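Cytokinin riboside 5'-monophosphate phosphoribohydrolase (PDB 5ZBL) belongs to the lysine-decarboxylase-like (LOG-type) proteins of the SLOG clan, built on a Rossmann-like fold with a parallel sheet and assembled from two subunits. Local coordinates at residues A[108-113]-A[135-140]; A[19-24]-A[52-57]. All blocks are in the same frame, centred on the assembly; numbering follows the deposited sequence.

Contact 1: residues A[108-113]-A[135-140]; sequences DGFIAM and HQKPVA
F110 and V139 pair side by side as neighbouring residues of two parallel strands, and three backbone bonds zip the segments together. F110 spends both its polar backbone atoms on segment 135-140: its N donates to P138 O at 3.0 Å, and its O accepts from A140 N at 2.9 Å. A140 then returns a bond through its O, which takes A112 N at 2.9 Å with an N-H...O angle of 166°. Two carbonyls also receive CA-H...O contacts, V139 CA on F110 O and I111 CA on A140 O, the latter 3.3 Å apart.

The F110 and H135 rings meet tip to tip, F110 CE2 lying over one face of the imidazole, offset toward its rim and 3.6 Å from H135 NE2, with the planes at 51°; H135 is poorly ordered. At the edge of that imidazole ND1 accepts a weak bond from K137 N. K137 lays CB and CG against D108 O, and its chain, extended beyond CG, carries NZ to A104 O and G107 O. D108 OD2 forms a salt bridge with R12 and accepts from Q11 N.

On one face F110 and V139 pack on helix 117-130, which connects the two strands in a beta-alpha-beta crossover; on the other I111 and A140 pack against L181 and M185 of helix 178-186, while strand 12-16 flanks 110-112 on its far edge.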
loop_
_atom_site.group_PDB
_atom_site.type_symbol
_atom_site.label_atom_id
_atom_site.label_comp_id
_atom_site.label_asym_id
_atom_site.label_seq_id
_atom_site.Cartn_x
_atom_site.Cartn_y
_atom_site.Cartn_z
ATOM N N ASP A 108 -2.605 19.156 3.271
ATOM C CA ASP A 108 -1.349 19.837 2.969
ATOM C C ASP A 108 -0.200 18.963 3.330
ATOM O O ASP A 108 0.938 19.291 3.036
ATOM C CB ASP A 108 -1.288 21.187 3.677
ATOM C CG ASP A 108 -2.371 22.179 3.148
ATOM O OD1 ASP A 108 -2.317 22.561 1.930
ATOM O OD2 ASP A 108 -3.285 22.527 3.944
ATOM N N GLY A 109 -0.510 17.818 3.946
ATOM C CA GLY A 109 0.481 16.872 4.442
ATOM C C GLY A 109 -0.229 15.611 4.927
ATOM O O GLY A 109 -1.457 15.616 5.067
ATOM N N PHE A 110 0.563 14.567 5.185
ATOM C CA PHE A 110 0.086 13.219 5.473
ATOM C C PHE A 110 0.715 12.715 6.763
ATOM O O PHE A 110 1.926 12.884 6.963
ATOM C CB PHE A 110 0.475 12.293 4.340
ATOM C CG PHE A 110 -0.136 12.656 3.018
ATOM C CD1 PHE A 110 -1.475 12.396 2.764
ATOM C CD2 PHE A 110 0.624 13.244 2.026
ATOM C CE1 PHE A 110 -2.049 12.750 1.554
ATOM C CE2 PHE A 110 0.063 13.595 0.791
ATOM C CZ PHE A 110 -1.270 13.369 0.576
ATOM N N ILE A 111 -0.108 12.116 7.629
ATOM C CA ILE A 111 0.348 11.415 8.815
ATOM C C ILE A 111 -0.228 9.990 8.776
ATOM O O ILE A 111 -1.417 9.780 8.536
ATOM C CB ILE A 111 -0.144 12.092 10.078
ATOM C CG1 ILE A 111 0.407 13.526 10.170
ATOM C CG2 ILE A 111 0.325 11.378 11.345
ATOM C CD1 ILE A 111 -0.258 14.319 11.298
ATOM N N ALA A 112 0.641 9.010 9.013
ATOM C CA ALA A 112 0.213 7.648 9.138
ATOM C C ALA A 112 0.421 7.280 10.616
ATOM O O ALA A 112 1.551 7.376 11.144
ATOM C CB ALA A 112 0.975 6.731 8.185
ATOM N N MET A 113 -0.699 6.950 11.260
ATOM C CA MET A 113 -0.724 6.484 12.621
ATOM C C MET A 113 -0.810 4.962 12.559
ATOM O O MET A 113 -1.055 4.390 11.510
ATOM C CB MET A 113 -1.949 7.044 13.342
ATOM C CG MET A 113 -2.101 8.570 13.306
ATOM S SD MET A 113 -3.110 9.241 14.668
ATOM C CE MET A 113 -4.528 8.160 14.665
ATOM N N HIS A 135 2.748 15.178 -6.182
ATOM C CA HIS A 135 2.702 16.135 -5.081
ATOM C C HIS A 135 4.075 16.126 -4.408
ATOM O O HIS A 135 4.832 15.161 -4.559
ATOM C CB HIS A 135 1.576 15.772 -4.090
ATOM C CG HIS A 135 1.933 14.673 -3.146
ATOM N ND1 HIS A 135 2.830 14.850 -2.116
ATOM C CD2 HIS A 135 1.550 13.378 -3.092
ATOM C CE1 HIS A 135 2.969 13.719 -1.454
ATOM N NE2 HIS A 135 2.216 12.802 -2.036
ATOM N N GLN A 136 4.400 17.201 -3.696
ATOM C CA GLN A 136 5.538 17.202 -2.779
ATOM C C GLN A 136 5.105 17.810 -1.450
ATOM O O GLN A 136 5.287 18.999 -1.191
ATOM C CB GLN A 136 6.779 17.864 -3.392
ATOM C CG GLN A 136 7.521 16.943 -4.380
ATOM C CD GLN A 136 9.039 16.896 -4.187
ATOM O OE1 GLN A 136 9.693 17.931 -4.020
ATOM N NE2 GLN A 136 9.605 15.685 -4.226
ATOM N N LYS A 137 4.526 16.938 -0.623
ATOM C CA LYS A 137 3.950 17.275 0.648
ATOM C C LYS A 137 4.620 16.387 1.681
ATOM O O LYS A 137 4.911 15.250 1.398
ATOM C CB LYS A 137 2.440 17.014 0.629
ATOM C CG LYS A 137 1.646 17.917 -0.316
ATOM C CD LYS A 137 0.184 17.470 -0.428
ATOM C CE LYS A 137 -0.664 18.486 -1.201
ATOM N NZ LYS A 137 -2.061 18.002 -1.373
ATOM N N PRO A 138 4.852 16.893 2.892
ATOM C CA PRO A 138 5.510 16.057 3.916
ATOM C C PRO A 138 4.683 14.832 4.288
ATOM O O PRO A 138 3.461 14.919 4.360
ATOM C CB PRO A 138 5.625 16.981 5.120
ATOM C CG PRO A 138 4.623 18.061 4.885
ATOM C CD PRO A 138 4.453 18.222 3.403
ATOM N N VAL A 139 5.365 13.705 4.449
ATOM C CA VAL A 139 4.747 12.446 4.930
ATOM C C VAL A 139 5.410 12.123 6.259
ATOM O O VAL A 139 6.641 12.140 6.363
ATOM C CB VAL A 139 4.948 11.317 3.951
ATOM C CG1 VAL A 139 4.281 10.028 4.441
ATOM C CG2 VAL A 139 4.404 11.739 2.602
ATOM N N ALA A 140 4.591 11.904 7.285
ATOM C CA ALA A 140 5.102 11.673 8.627
ATOM C C ALA A 140 4.560 10.372 9.196
ATOM O O ALA A 140 3.377 10.068 9.054
ATOM C CB ALA A 140 4.733 12.821 9.530
#

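Contact 2: residues A[19-24]-A[52-57]; sequences SALGSS and VGLMGI. With PO4 (phosphate ion), chain G.
A20 lies directly over G53, the loop after strand 12-16 pressing on the first turn of helix 53-64. This is the tight part of the contact: A20 C comes to 3.5 Å from G53 CA, and the CA atoms of A20 and G53 are 4.1 Å apart. G53 presents a bare CA, and the backbone of S19 and A20 packs straight onto it. Beside this backbone packing, L54 N gives a weak hydrogen bond to A20 O at 3.3 Å.

Toward helix 25-40 the leucines continue the packing, although L21 stays exposed. L21 swings its CD2 over G53, 3.6 Å from G53 C, and on to I57 CG1 at 3.7 Å. L54, the buried residue of the contact, answers with its own CD2, set against L21 O at 3.6 Å; a chi1 of -59° sets L54 CG anti to its carbonyl carbon and against A20 O.

The end formed by S19 and V52 is loose and faces solvent. There V52 CG2 merely rests near S19 O, at 3.7 Å, and the exposed S19 turns its polar atoms to a phosphate ion, probably from the crystallisation liquor. Phosphate O1 accepts both S19 N, at 3.1 Å and nearly straight (172°), and S19 OG, which sits between its backbone N and carbonyl carbon. T119 OG1 and G118 N grip the same ion from the start of helix 117-130; both residues belong to the PGGxGTxxE motif characteristic of LOG-type proteins.

Helix 25-40, N-capped by S24, receives L21 and I57 on T28 and L54 on Y27, while F163 of the second subunit packs on L54 and G162 of that subunit on A20.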
loop_
_atom_site.group_PDB
_atom_site.type_symbol
_atom_site.label_atom_id
_atom_site.label_comp_id
_atom_site.label_asym_id
_atom_site.label_seq_id
_atom_site.Cartn_x
_atom_site.Cartn_y
_atom_site.Cartn_z
ATOM N N SER A 19 -9.014 1.100 11.484
ATOM C CA SER A 19 -10.426 0.973 11.905
ATOM C C SER A 19 -10.523 0.024 13.089
ATOM O O SER A 19 -11.626 -0.330 13.486
ATOM C CB SER A 19 -11.303 0.458 10.775
ATOM O OG SER A 19 -10.727 -0.741 10.312
ATOM N N ALA A 20 -9.383 -0.414 13.624
ATOM C CA ALA A 20 -9.326 -1.047 14.938
ATOM C C ALA A 20 -8.675 -0.048 15.929
ATOM O O ALA A 20 -7.984 0.887 15.531
ATOM C CB ALA A 20 -8.533 -2.341 14.874
ATOM N N LEU A 21 -8.957 -0.234 17.217
ATOM C CA LEU A 21 -8.346 0.539 18.295
ATOM C C LEU A 21 -6.979 0.046 18.646
ATOM O O LEU A 21 -6.168 0.790 19.199
ATOM C CB LEU A 21 -9.211 0.487 19.554
ATOM C CG LEU A 21 -10.601 1.159 19.450
ATOM C CD1 LEU A 21 -11.485 0.692 20.592
ATOM C CD2 LEU A 21 -10.500 2.681 19.418
ATOM N N GLY A 22 -6.710 -1.211 18.372
ATOM C CA GLY A 22 -5.466 -1.814 18.831
ATOM C C GLY A 22 -5.610 -2.370 20.246
ATOM O O GLY A 22 -6.568 -2.075 20.945
ATOM N N SER A 23 -4.621 -3.150 20.662
ATOM C CA SER A 23 -4.707 -3.973 21.855
ATOM C C SER A 23 -4.332 -3.206 23.130
ATOM O O SER A 23 -4.347 -3.786 24.210
ATOM C CB SER A 23 -3.763 -5.168 21.710
ATOM O OG SER A 23 -2.406 -4.762 21.949
ATOM N N SER A 24 -3.928 -1.939 23.012
ATOM C CA SER A 24 -3.688 -1.090 24.193
ATOM C C SER A 24 -4.350 0.306 24.057
ATOM O O SER A 24 -4.570 0.818 22.949
ATOM C CB SER A 24 -2.180 -0.963 24.431
ATOM O OG SER A 24 -1.828 0.390 24.749
ATOM N N VAL A 52 -15.115 4.104 13.727
ATOM C CA VAL A 52 -14.603 3.069 14.644
ATOM C C VAL A 52 -13.075 3.077 14.607
ATOM O O VAL A 52 -12.427 3.637 13.688
ATOM C CB VAL A 52 -15.132 1.653 14.344
ATOM C CG1 VAL A 52 -16.595 1.550 14.749
ATOM C CG2 VAL A 52 -14.935 1.268 12.888
ATOM N N GLY A 53 -12.526 2.489 15.652
ATOM C CA GLY A 53 -11.123 2.464 15.868
ATOM C C GLY A 53 -10.547 3.845 16.026
ATOM O O GLY A 53 -11.218 4.762 16.459
ATOM N N LEU A 54 -9.289 3.965 15.654
ATOM C CA LEU A 54 -8.540 5.192 15.802
ATOM C C LEU A 54 -9.027 6.224 14.811
ATOM O O LEU A 54 -8.829 7.393 15.032
ATOM C CB LEU A 54 -7.056 4.927 15.565
ATOM C CG LEU A 54 -6.358 3.905 16.483
ATOM C CD1 LEU A 54 -4.889 3.931 16.106
ATOM C CD2 LEU A 54 -6.552 4.152 18.009
ATOM N N MET A 55 -9.650 5.784 13.715
ATOM C CA MET A 55 -10.364 6.686 12.820
ATOM C C MET A 55 -11.405 7.472 13.619
ATOM O O MET A 55 -11.338 8.689 13.643
ATOM C CB MET A 55 -10.987 5.950 11.634
ATOM C CG MET A 55 -10.038 5.770 10.446
ATOM S SD MET A 55 -10.824 4.889 9.048
ATOM C CE MET A 55 -11.103 6.311 8.006
ATOM N N GLY A 56 -12.293 6.774 14.329
ATOM C CA GLY A 56 -13.298 7.412 15.210
ATOM C C GLY A 56 -12.666 8.285 16.302
ATOM O O GLY A 56 -13.057 9.435 16.513
ATOM N N ILE A 57 -11.637 7.755 16.951
ATOM C CA ILE A 57 -10.966 8.488 17.994
ATOM C C ILE A 57 -10.375 9.813 17.503
ATOM O O ILE A 57 -10.545 10.839 18.162
ATOM C CB ILE A 57 -9.827 7.672 18.581
ATOM C CG1 ILE A 57 -10.348 6.414 19.298
ATOM C CG2 ILE A 57 -9.007 8.526 19.514
ATOM C CD1 ILE A 57 -11.301 6.649 20.450
HETATM P P PO4 G . -7.114 -0.482 8.212
HETATM O O1 PO4 G . -7.639 -0.897 9.555
HETATM O O2 PO4 G . -8.193 0.300 7.491
HETATM O O3 PO4 G . -5.921 0.425 8.392
HETATM O O4 PO4 G . -6.765 -1.720 7.460
#

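From the N terminus the chain forms strand 12-16, then enters the loop 19-24. Helix 25-40 and strand 44-47 follow before 52-57 comes back against that loop, so contact 2 closes early, over 27 intervening residues. Contact 1 opens only at 108 and closes over 21 residues around helix 117-130. The two are therefore in series, neither nested nor crossed, with centres about 20 Å apart. Contact 1 joins neighbouring strands inside the sheet, whereas contact 2 ties a surface loop to a helix start. They meet where M113, just past strand 110-112, packs its CE on L54 CB at 4.2 Å; strand 12-16, between 44-47 and 110-112, bridges the two halves.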